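Local coordinates for protein adenylyltransferase VopS (Vibrio parahaemolyticus, PDB 3LET) that transfers AMP from ATP to a threonine of host Rho GTPases, blocking their downstream signalling and so actin assembly in infected cells, at residues 72-82 against 117-128; 134-142 against 266-274. All coordinates share one frame; numbering follows the deposited sequence.

How the contacts relate
The two contacts are strung along one long helix, 113-139, with their centres about 24 Å apart and no atoms in touch. Both segments of contact 1 come earlier in the chain than the second segment of contact 2, and before its first. In contact 1 the upstream part of this helix packs on the end of helix 58-75, the turn after it and the start of helix 77-86, segment 77-82 running at 30° to 117-128, in the N-terminal domain of VopS. In contact 2 the far end meets helix 260-274 of the Fic domain, nearly antiparallel. Helix 113-139 therefore spans from the helical packing of the N-terminal region to the Fic domain that carries the AMPylation activity, physically linking the two.

Contact 1 of 2, residues 72-82 against 117-128; sequences VMLETDSGKNL and INQMQAVFDMEV
M73 and F124 interlock as reciprocal knobs: M73 enters the hollow framed by I117, M120, Q121 and F124, and F124 fills the one between M73, S78, G79 and L82. Bends at chi2 (-46°) and chi3 (-66°) fold the M73 chain back so that CE covers one face of the F124 ring, 4.0 Å from its centroid. On the opposite face sits L82 CD1, 3.8 Å from the centroid, so the ring is clamped between two CH-pi contacts. M73 SD stands farther off above the ring, a longer Met-aromatic approach. The ring edge points at the first turn of helix 77-86, where G79 has no side chain and its backbone N lies 3.7 Å from F124 CD2; S78 OG comes to the same edge. At one end V72 CG1 meets I117 CD1, while at the other L82 CG presses tightly on V128 CG2, at 3.5 Å. The amide end of Q121 crosses T76 at a slant, OE1 nearest CB.

T76 is the N-cap: with chi1 at 60°, its OG1 accepts from G79 N at 3.0 Å and itself donates to M73 O, tying the cap to the end of the preceding helix. No direct hydrogen bond crosses the contact; instead, Q121 OE1 receives two waters held by D77 N and S78 N, and a third water joins N81 ND2 to D125 OD1. The chemistry is thus divided: an apolar, ring-centred interior holds the helices together, and water bridges along one margin serve the backbone amides at the new helix start.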
loop_
_atom_site.group_PDB
_atom_site.type_symbol
_atom_site.label_atom_id
_atom_site.label_comp_id
_atom_site.label_asym_id
_atom_site.label_seq_id
_atom_site.Cartn_x
_atom_site.Cartn_y
_atom_site.Cartn_z
ATOM N N VAL A 72 14.966 4.801 -15.075
ATOM C CA VAL A 72 15.185 3.532 -15.775
ATOM C C VAL A 72 14.221 2.494 -15.202
ATOM O O VAL A 72 13.587 1.740 -15.946
ATOM C CB VAL A 72 16.623 3.022 -15.625
ATOM C CG1 VAL A 72 16.738 1.599 -16.171
ATOM C CG2 VAL A 72 17.576 3.953 -16.377
ATOM N N MET A 73 14.134 2.438 -13.882
ATOM C CA MET A 73 13.352 1.370 -13.249
ATOM C C MET A 73 11.860 1.493 -13.613
ATOM O O MET A 73 11.167 0.495 -13.773
ATOM C CB MET A 73 13.522 1.399 -11.726
ATOM C CG MET A 73 14.838 0.794 -11.225
ATOM S SD MET A 73 15.293 -0.797 -11.983
ATOM C CE MET A 73 14.003 -1.878 -11.398
ATOM N N LEU A 74 11.350 2.712 -13.718
ATOM C CA LEU A 74 9.931 2.876 -14.047
ATOM C C LEU A 74 9.616 2.414 -15.476
ATOM O O LEU A 74 8.454 2.116 -15.799
ATOM C CB LEU A 74 9.518 4.351 -13.867
ATOM C CG LEU A 74 9.492 4.821 -12.413
ATOM C CD1 LEU A 74 9.458 6.361 -12.350
ATOM C CD2 LEU A 74 8.268 4.224 -11.660
ATOM N N GLU A 75 10.623 2.370 -16.358
ATOM C CA GLU A 75 10.355 1.911 -17.717
ATOM C C GLU A 75 10.631 0.410 -17.930
ATOM O O GLU A 75 10.430 -0.095 -19.032
ATOM C CB GLU A 75 11.152 2.727 -18.735
ATOM C CG GLU A 75 10.781 4.199 -18.748
ATOM C CD GLU A 75 9.279 4.429 -18.903
ATOM O OE1 GLU A 75 8.678 3.824 -19.818
ATOM O OE2 GLU A 75 8.704 5.214 -18.111
ATOM N N THR A 76 11.111 -0.294 -16.909
ATOM C CA THR A 76 11.346 -1.750 -17.065
ATOM C C THR A 76 10.010 -2.484 -17.139
ATOM O O THR A 76 8.965 -1.944 -16.744
ATOM C CB THR A 76 12.155 -2.348 -15.893
ATOM O OG1 THR A 76 11.446 -2.157 -14.669
ATOM C CG2 THR A 76 13.548 -1.677 -15.774
ATOM N N ASP A 77 10.029 -3.718 -17.634
ATOM C CA ASP A 77 8.809 -4.503 -17.664
ATOM C C ASP A 77 8.189 -4.604 -16.263
ATOM O O ASP A 77 6.970 -4.429 -16.103
ATOM C CB ASP A 77 9.092 -5.902 -18.210
ATOM C CG ASP A 77 9.213 -5.915 -19.723
ATOM O OD1 ASP A 77 9.198 -4.813 -20.327
ATOM O OD2 ASP A 77 9.309 -7.022 -20.302
ATOM N N SER A 78 8.988 -4.905 -15.241
ATOM C CA SER A 78 8.403 -5.027 -13.889
ATOM C C SER A 78 7.906 -3.681 -13.374
ATOM O O SER A 78 6.898 -3.612 -12.685
ATOM C CB SER A 78 9.382 -5.648 -12.882
ATOM O OG SER A 78 10.591 -4.929 -12.834
ATOM N N GLY A 79 8.582 -2.597 -13.742
ATOM C CA GLY A 79 8.112 -1.288 -13.335
ATOM C C GLY A 79 6.759 -0.974 -13.956
ATOM O O GLY A 79 5.880 -0.404 -13.312
ATOM N N LYS A 80 6.573 -1.339 -15.219
ATOM C CA LYS A 80 5.261 -1.177 -15.847
ATOM C C LYS A 80 4.207 -2.105 -15.237
ATOM O O LYS A 80 3.057 -1.719 -15.118
ATOM C CB LYS A 80 5.381 -1.438 -17.351
ATOM C CG LYS A 80 6.150 -0.303 -18.059
ATOM C CD LYS A 80 6.331 -0.659 -19.539
ATOM C CE LYS A 80 7.123 0.397 -20.275
ATOM N NZ LYS A 80 7.542 -0.174 -21.616
ATOM N N ASN A 81 4.604 -3.312 -14.855
ATOM C CA ASN A 81 3.678 -4.242 -14.204
ATOM C C ASN A 81 3.170 -3.629 -12.879
ATOM O O ASN A 81 2.003 -3.729 -12.569
ATOM C CB ASN A 81 4.361 -5.575 -13.908
ATOM C CG ASN A 81 4.684 -6.371 -15.158
ATOM O OD1 ASN A 81 4.135 -6.121 -16.232
ATOM N ND2 ASN A 81 5.583 -7.347 -15.017
ATOM N N LEU A 82 4.058 -2.989 -12.122
ATOM C CA LEU A 82 3.669 -2.368 -10.860
ATOM C C LEU A 82 2.806 -1.169 -11.141
ATOM O O LEU A 82 1.838 -0.910 -10.439
ATOM C CB LEU A 82 4.888 -1.915 -10.044
ATOM C CG LEU A 82 5.641 -3.055 -9.370
ATOM C CD1 LEU A 82 7.033 -2.558 -8.905
ATOM C CD2 LEU A 82 4.803 -3.582 -8.183
ATOM N N ILE A 117 20.597 -2.456 -11.913
ATOM C CA ILE A 117 19.290 -2.356 -12.550
ATOM C C ILE A 117 18.660 -3.748 -12.664
ATOM O O ILE A 117 17.443 -3.936 -12.435
ATOM C CB ILE A 117 19.398 -1.667 -13.911
ATOM C CG1 ILE A 117 19.669 -0.167 -13.712
ATOM C CG2 ILE A 117 18.128 -1.863 -14.738
ATOM C CD1 ILE A 117 20.230 0.503 -14.947
ATOM N N ASN A 118 19.491 -4.736 -12.960
ATOM C CA ASN A 118 19.019 -6.108 -13.025
ATOM C C ASN A 118 18.566 -6.619 -11.681
ATOM O O ASN A 118 17.525 -7.250 -11.585
ATOM C CB ASN A 118 20.117 -7.019 -13.586
ATOM C CG ASN A 118 20.296 -6.849 -15.072
ATOM O OD1 ASN A 118 19.535 -6.133 -15.717
ATOM N ND2 ASN A 118 21.295 -7.520 -15.630
ATOM N N GLN A 119 19.336 -6.344 -10.634
ATOM C CA GLN A 119 18.959 -6.762 -9.292
ATOM C C GLN A 119 17.649 -6.121 -8.868
ATOM O O GLN A 119 16.813 -6.773 -8.256
ATOM C CB GLN A 119 20.056 -6.429 -8.281
ATOM C CG GLN A 119 21.320 -7.262 -8.503
ATOM C CD GLN A 119 22.501 -6.767 -7.709
ATOM O OE1 GLN A 119 22.721 -5.565 -7.589
ATOM N NE2 GLN A 119 23.279 -7.695 -7.165
ATOM N N MET A 120 17.478 -4.843 -9.183
ATOM C CA MET A 120 16.251 -4.148 -8.804
ATOM C C MET A 120 15.033 -4.642 -9.597
ATOM O O MET A 120 13.906 -4.614 -9.102
ATOM C CB MET A 120 16.431 -2.642 -8.912
ATOM C CG MET A 120 17.335 -2.123 -7.802
ATOM S SD MET A 120 17.490 -0.347 -7.778
ATOM C CE MET A 120 18.143 -0.024 -9.405
ATOM N N GLN A 121 15.233 -5.098 -10.826
ATOM C CA GLN A 121 14.109 -5.722 -11.536
ATOM C C GLN A 121 13.690 -7.002 -10.849
ATOM O O GLN A 121 12.497 -7.335 -10.839
ATOM C CB GLN A 121 14.451 -6.002 -13.002
ATOM C CG GLN A 121 14.497 -4.723 -13.826
ATOM C CD GLN A 121 14.901 -4.965 -15.262
ATOM O OE1 GLN A 121 14.069 -5.291 -16.121
ATOM N NE2 GLN A 121 16.189 -4.831 -15.531
ATOM N N ALA A 122 14.637 -7.746 -10.283
ATOM C CA ALA A 122 14.235 -8.932 -9.522
ATOM C C ALA A 122 13.464 -8.532 -8.253
ATOM O O ALA A 122 12.497 -9.193 -7.876
ATOM C CB ALA A 122 15.463 -9.813 -9.181
ATOM N N VAL A 123 13.865 -7.437 -7.599
ATOM C CA VAL A 123 13.140 -6.973 -6.418
ATOM C C VAL A 123 11.710 -6.606 -6.824
ATOM O O VAL A 123 10.770 -7.028 -6.185
ATOM C CB VAL A 123 13.832 -5.757 -5.751
ATOM C CG1 VAL A 123 12.918 -5.120 -4.687
ATOM C CG2 VAL A 123 15.183 -6.178 -5.141
ATOM N N PHE A 124 11.555 -5.855 -7.908
ATOM C CA PHE A 124 10.214 -5.461 -8.411
ATOM C C PHE A 124 9.395 -6.699 -8.781
ATOM O O PHE A 124 8.190 -6.774 -8.483
ATOM C CB PHE A 124 10.336 -4.599 -9.686
ATOM C CG PHE A 124 10.509 -3.114 -9.445
ATOM C CD1 PHE A 124 10.819 -2.609 -8.195
ATOM C CD2 PHE A 124 10.369 -2.224 -10.502
ATOM C CE1 PHE A 124 10.982 -1.263 -7.994
ATOM C CE2 PHE A 124 10.549 -0.864 -10.308
ATOM C CZ PHE A 124 10.864 -0.389 -9.046
ATOM N N ASP A 125 10.026 -7.676 -9.451
ATOM C CA ASP A 125 9.298 -8.890 -9.873
ATOM C C ASP A 125 8.733 -9.621 -8.648
ATOM O O ASP A 125 7.632 -10.225 -8.702
ATOM C CB ASP A 125 10.238 -9.867 -10.596
ATOM C CG ASP A 125 10.416 -9.571 -12.102
ATOM O OD1 ASP A 125 9.556 -8.929 -12.728
ATOM O OD2 ASP A 125 11.428 -10.039 -12.674
ATOM N N MET A 126 9.502 -9.644 -7.561
ATOM C CA MET A 126 9.051 -10.313 -6.320
ATOM C C MET A 126 7.863 -9.549 -5.768
ATOM O O MET A 126 6.859 -10.153 -5.363
ATOM C CB MET A 126 10.161 -10.356 -5.258
ATOM C CG MET A 126 11.349 -11.244 -5.632
ATOM S SD MET A 126 10.868 -12.965 -5.756
ATOM C CE MET A 126 10.272 -13.285 -4.095
ATOM N N GLU A 127 7.953 -8.234 -5.791
ATOM C CA GLU A 127 6.841 -7.430 -5.268
ATOM C C GLU A 127 5.598 -7.683 -6.115
ATOM O O GLU A 127 4.512 -7.927 -5.583
ATOM C CB GLU A 127 7.195 -5.951 -5.270
ATOM C CG GLU A 127 6.067 -5.042 -4.736
ATOM C CD GLU A 127 5.816 -5.175 -3.221
ATOM O OE1 GLU A 127 6.479 -5.992 -2.553
ATOM O OE2 GLU A 127 4.938 -4.440 -2.693
ATOM N N VAL A 128 5.747 -7.653 -7.440
ATOM C CA VAL A 128 4.605 -7.913 -8.325
ATOM C C VAL A 128 3.978 -9.285 -8.019
ATOM O O VAL A 128 2.761 -9.409 -7.929
ATOM C CB VAL A 128 5.034 -7.869 -9.811
ATOM C CG1 VAL A 128 3.909 -8.425 -10.722
ATOM C CG2 VAL A 128 5.421 -6.435 -10.213
HETATM O O HOH W 1 12.663 -4.626 -18.603
HETATM O O HOH W 2 11.660 -6.060 -15.302
HETATM O O HOH W 3 6.838 -8.726 -12.747
#

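Contact 2 of 2, residues 134-142 against 266-274; sequences AQRHIEGLA and HLFAGVIGY
Y274 and I138 are the central pair, each a knob in the other's hole. The I138 CD1 methyl stands almost exactly over the centre of the Y274 ring, 3.5 Å from its centroid and 2° off the normal, a CH-pi contact. Its chain, with chi2 near 165°, runs out past A269, G270 and G273; the missing side chain of G273 makes room, CD1 lying 3.5 Å from G273 C. The Y274 ring in turn slots among A134, Q135, I138 and E139, its OH 3.3 Å from Q135 CA. A water links Y274 OH to E139 OE2, which Q135 NE2 also reaches at 3.1 Å, from above the carboxylate plane.

H266 closes the other end, its CE1 beside L141 and A142, while a water in its ring plane lies between ND1 and the I138 carbonyl oxygen. From this same end L141 reaches back, its CD1 tight against A269 CB at 3.3 Å.

The contact joins the N-terminal domain to the Fic domain; the Y274 side chain lies about 8 Å from that of N281, which probably binds ATP. The two helices run nearly antiparallel, flanked by helix 238-255 through M244, H248 and F252, while helix 304-311 touches both through L310.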
loop_
_atom_site.group_PDB
_atom_site.type_symbol
_atom_site.label_atom_id
_atom_site.label_comp_id
_atom_site.label_asym_id
_atom_site.label_seq_id
_atom_site.Cartn_x
_atom_site.Cartn_y
_atom_site.Cartn_z
ATOM N N ALA A 134 -2.055 -11.844 -3.559
ATOM C CA ALA A 134 -3.138 -11.359 -2.685
ATOM C C ALA A 134 -4.342 -11.031 -3.550
ATOM O O ALA A 134 -5.481 -11.320 -3.186
ATOM C CB ALA A 134 -2.702 -10.126 -1.887
ATOM N N GLN A 135 -4.091 -10.433 -4.711
ATOM C CA GLN A 135 -5.148 -9.987 -5.589
ATOM C C GLN A 135 -5.995 -11.180 -6.094
ATOM O O GLN A 135 -7.222 -11.081 -6.173
ATOM C CB GLN A 135 -4.548 -9.265 -6.798
ATOM C CG GLN A 135 -5.579 -8.638 -7.705
ATOM C CD GLN A 135 -4.948 -7.987 -8.943
ATOM O OE1 GLN A 135 -3.958 -8.480 -9.475
ATOM N NE2 GLN A 135 -5.535 -6.890 -9.405
ATOM N N ARG A 136 -5.348 -12.278 -6.458
ATOM C CA ARG A 136 -6.130 -13.465 -6.903
ATOM C C ARG A 136 -7.144 -13.840 -5.809
ATOM O O ARG A 136 -8.325 -14.135 -6.083
ATOM C CB ARG A 136 -5.224 -14.665 -7.196
ATOM C CG ARG A 136 -4.309 -14.470 -8.402
ATOM C CD ARG A 136 -3.189 -15.543 -8.529
ATOM N NE ARG A 136 -2.129 -14.978 -9.365
ATOM C CZ ARG A 136 -0.833 -15.005 -9.095
ATOM N NH1 ARG A 136 -0.370 -15.648 -8.036
ATOM N NH2 ARG A 136 0.016 -14.422 -9.934
ATOM N N HIS A 137 -6.696 -13.840 -4.559
ATOM C CA HIS A 137 -7.583 -14.242 -3.478
ATOM C C HIS A 137 -8.703 -13.213 -3.260
ATOM O O HIS A 137 -9.885 -13.554 -3.162
ATOM C CB HIS A 137 -6.841 -14.402 -2.163
ATOM C CG HIS A 137 -7.762 -14.714 -1.024
ATOM N ND1 HIS A 137 -8.289 -15.974 -0.826
ATOM C CD2 HIS A 137 -8.332 -13.919 -0.087
ATOM C CE1 HIS A 137 -9.100 -15.953 0.215
ATOM N NE2 HIS A 137 -9.151 -14.715 0.679
ATOM N N ILE A 138 -8.308 -11.951 -3.155
ATOM C CA ILE A 138 -9.236 -10.887 -2.785
ATOM C C ILE A 138 -10.256 -10.597 -3.879
ATOM O O ILE A 138 -11.443 -10.554 -3.600
ATOM C CB ILE A 138 -8.468 -9.621 -2.353
ATOM C CG1 ILE A 138 -7.717 -9.947 -1.062
ATOM C CG2 ILE A 138 -9.436 -8.467 -2.139
ATOM C CD1 ILE A 138 -6.646 -8.962 -0.672
ATOM N N GLU A 139 -9.814 -10.432 -5.122
ATOM C CA GLU A 139 -10.741 -10.205 -6.228
ATOM C C GLU A 139 -11.550 -11.482 -6.539
ATOM O O GLU A 139 -12.661 -11.401 -7.051
ATOM C CB GLU A 139 -9.996 -9.682 -7.459
ATOM C CG GLU A 139 -9.383 -8.297 -7.196
ATOM C CD GLU A 139 -8.830 -7.605 -8.445
ATOM O OE1 GLU A 139 -8.855 -8.202 -9.544
ATOM O OE2 GLU A 139 -8.370 -6.447 -8.321
ATOM N N GLY A 140 -11.011 -12.640 -6.172
ATOM C CA GLY A 140 -11.746 -13.898 -6.250
ATOM C C GLY A 140 -13.040 -13.920 -5.431
ATOM O O GLY A 140 -13.928 -14.726 -5.726
ATOM N N LEU A 141 -13.156 -13.070 -4.399
ATOM C CA LEU A 141 -14.341 -13.064 -3.543
ATOM C C LEU A 141 -15.553 -12.546 -4.327
ATOM O O LEU A 141 -16.689 -12.915 -4.062
ATOM C CB LEU A 141 -14.120 -12.193 -2.292
ATOM C CG LEU A 141 -12.985 -12.585 -1.352
ATOM C CD1 LEU A 141 -12.762 -11.500 -0.287
ATOM C CD2 LEU A 141 -13.292 -13.931 -0.702
ATOM N N ALA A 142 -15.300 -11.689 -5.302
ATOM C CA ALA A 142 -16.374 -11.160 -6.136
ATOM C C ALA A 142 -17.106 -12.259 -6.917
ATOM O O ALA A 142 -18.201 -12.026 -7.433
ATOM C CB ALA A 142 -15.821 -10.099 -7.083
ATOM N N HIS A 266 -15.934 -7.156 1.510
ATOM C CA HIS A 266 -14.921 -6.807 0.513
ATOM C C HIS A 266 -13.966 -5.759 1.062
ATOM O O HIS A 266 -12.783 -5.781 0.757
ATOM C CB HIS A 266 -15.568 -6.282 -0.767
ATOM C CG HIS A 266 -16.216 -7.352 -1.586
ATOM N ND1 HIS A 266 -15.503 -8.135 -2.468
ATOM C CD2 HIS A 266 -17.498 -7.786 -1.644
ATOM C CE1 HIS A 266 -16.322 -9.000 -3.045
ATOM N NE2 HIS A 266 -17.540 -8.808 -2.568
ATOM N N LEU A 267 -14.474 -4.837 1.874
ATOM C CA LEU A 267 -13.577 -3.862 2.496
ATOM C C LEU A 267 -12.657 -4.501 3.524
ATOM O O LEU A 267 -11.467 -4.215 3.569
ATOM C CB LEU A 267 -14.386 -2.723 3.126
ATOM C CG LEU A 267 -15.112 -1.870 2.061
ATOM C CD1 LEU A 267 -15.985 -0.856 2.804
ATOM C CD2 LEU A 267 -14.115 -1.147 1.116
ATOM N N PHE A 268 -13.219 -5.361 4.355
ATOM C CA PHE A 268 -12.446 -6.107 5.356
ATOM C C PHE A 268 -11.340 -6.915 4.667
ATOM O O PHE A 268 -10.176 -6.892 5.081
ATOM C CB PHE A 268 -13.413 -7.047 6.118
ATOM C CG PHE A 268 -12.726 -7.985 7.082
ATOM C CD1 PHE A 268 -12.661 -7.683 8.449
ATOM C CD2 PHE A 268 -12.164 -9.177 6.622
ATOM C CE1 PHE A 268 -12.043 -8.509 9.319
ATOM C CE2 PHE A 268 -11.545 -10.029 7.502
ATOM C CZ PHE A 268 -11.466 -9.692 8.860
ATOM N N ALA A 269 -11.701 -7.645 3.614
ATOM C CA ALA A 269 -10.738 -8.480 2.894
ATOM C C ALA A 269 -9.632 -7.622 2.290
ATOM O O ALA A 269 -8.455 -7.991 2.304
ATOM C CB ALA A 269 -11.456 -9.275 1.751
ATOM N N GLY A 270 -10.023 -6.505 1.698
ATOM C CA GLY A 270 -9.068 -5.641 1.022
ATOM C C GLY A 270 -8.061 -5.020 1.957
ATOM O O GLY A 270 -6.855 -4.967 1.662
ATOM N N VAL A 271 -8.531 -4.484 3.073
ATOM C CA VAL A 271 -7.618 -3.831 4.009
ATOM C C VAL A 271 -6.633 -4.836 4.594
ATOM O O VAL A 271 -5.438 -4.600 4.640
ATOM C CB VAL A 271 -8.370 -3.188 5.199
ATOM C CG1 VAL A 271 -7.347 -2.633 6.222
ATOM C CG2 VAL A 271 -9.284 -2.102 4.693
ATOM N N ILE A 272 -7.139 -5.969 5.070
ATOM C CA ILE A 272 -6.283 -6.864 5.817
ATOM C C ILE A 272 -5.482 -7.701 4.834
ATOM O O ILE A 272 -4.285 -7.941 5.035
ATOM C CB ILE A 272 -7.084 -7.767 6.783
ATOM C CG1 ILE A 272 -7.724 -6.908 7.888
ATOM C CG2 ILE A 272 -6.173 -8.807 7.431
ATOM C CD1 ILE A 272 -8.868 -7.651 8.639
ATOM N N GLY A 273 -6.131 -8.087 3.749
ATOM C CA GLY A 273 -5.538 -8.985 2.762
ATOM C C GLY A 273 -4.401 -8.351 1.968
ATOM O O GLY A 273 -3.473 -9.031 1.541
ATOM N N TYR A 274 -4.503 -7.058 1.717
ATOM C CA TYR A 274 -3.447 -6.350 0.982
ATOM C C TYR A 274 -2.475 -5.682 1.955
ATOM O O TYR A 274 -1.447 -5.160 1.527
ATOM C CB TYR A 274 -4.066 -5.275 0.095
ATOM C CG TYR A 274 -4.711 -5.770 -1.180
ATOM C CD1 TYR A 274 -4.019 -6.658 -2.035
ATOM C CD2 TYR A 274 -5.966 -5.303 -1.574
ATOM C CE1 TYR A 274 -4.570 -7.074 -3.215
ATOM C CE2 TYR A 274 -6.535 -5.725 -2.753
ATOM C CZ TYR A 274 -5.823 -6.617 -3.569
ATOM O OH TYR A 274 -6.353 -7.055 -4.738
HETATM O O HOH W 4 -12.815 -8.305 -3.919
HETATM O O HOH W 5 -8.151 -5.483 -5.899
#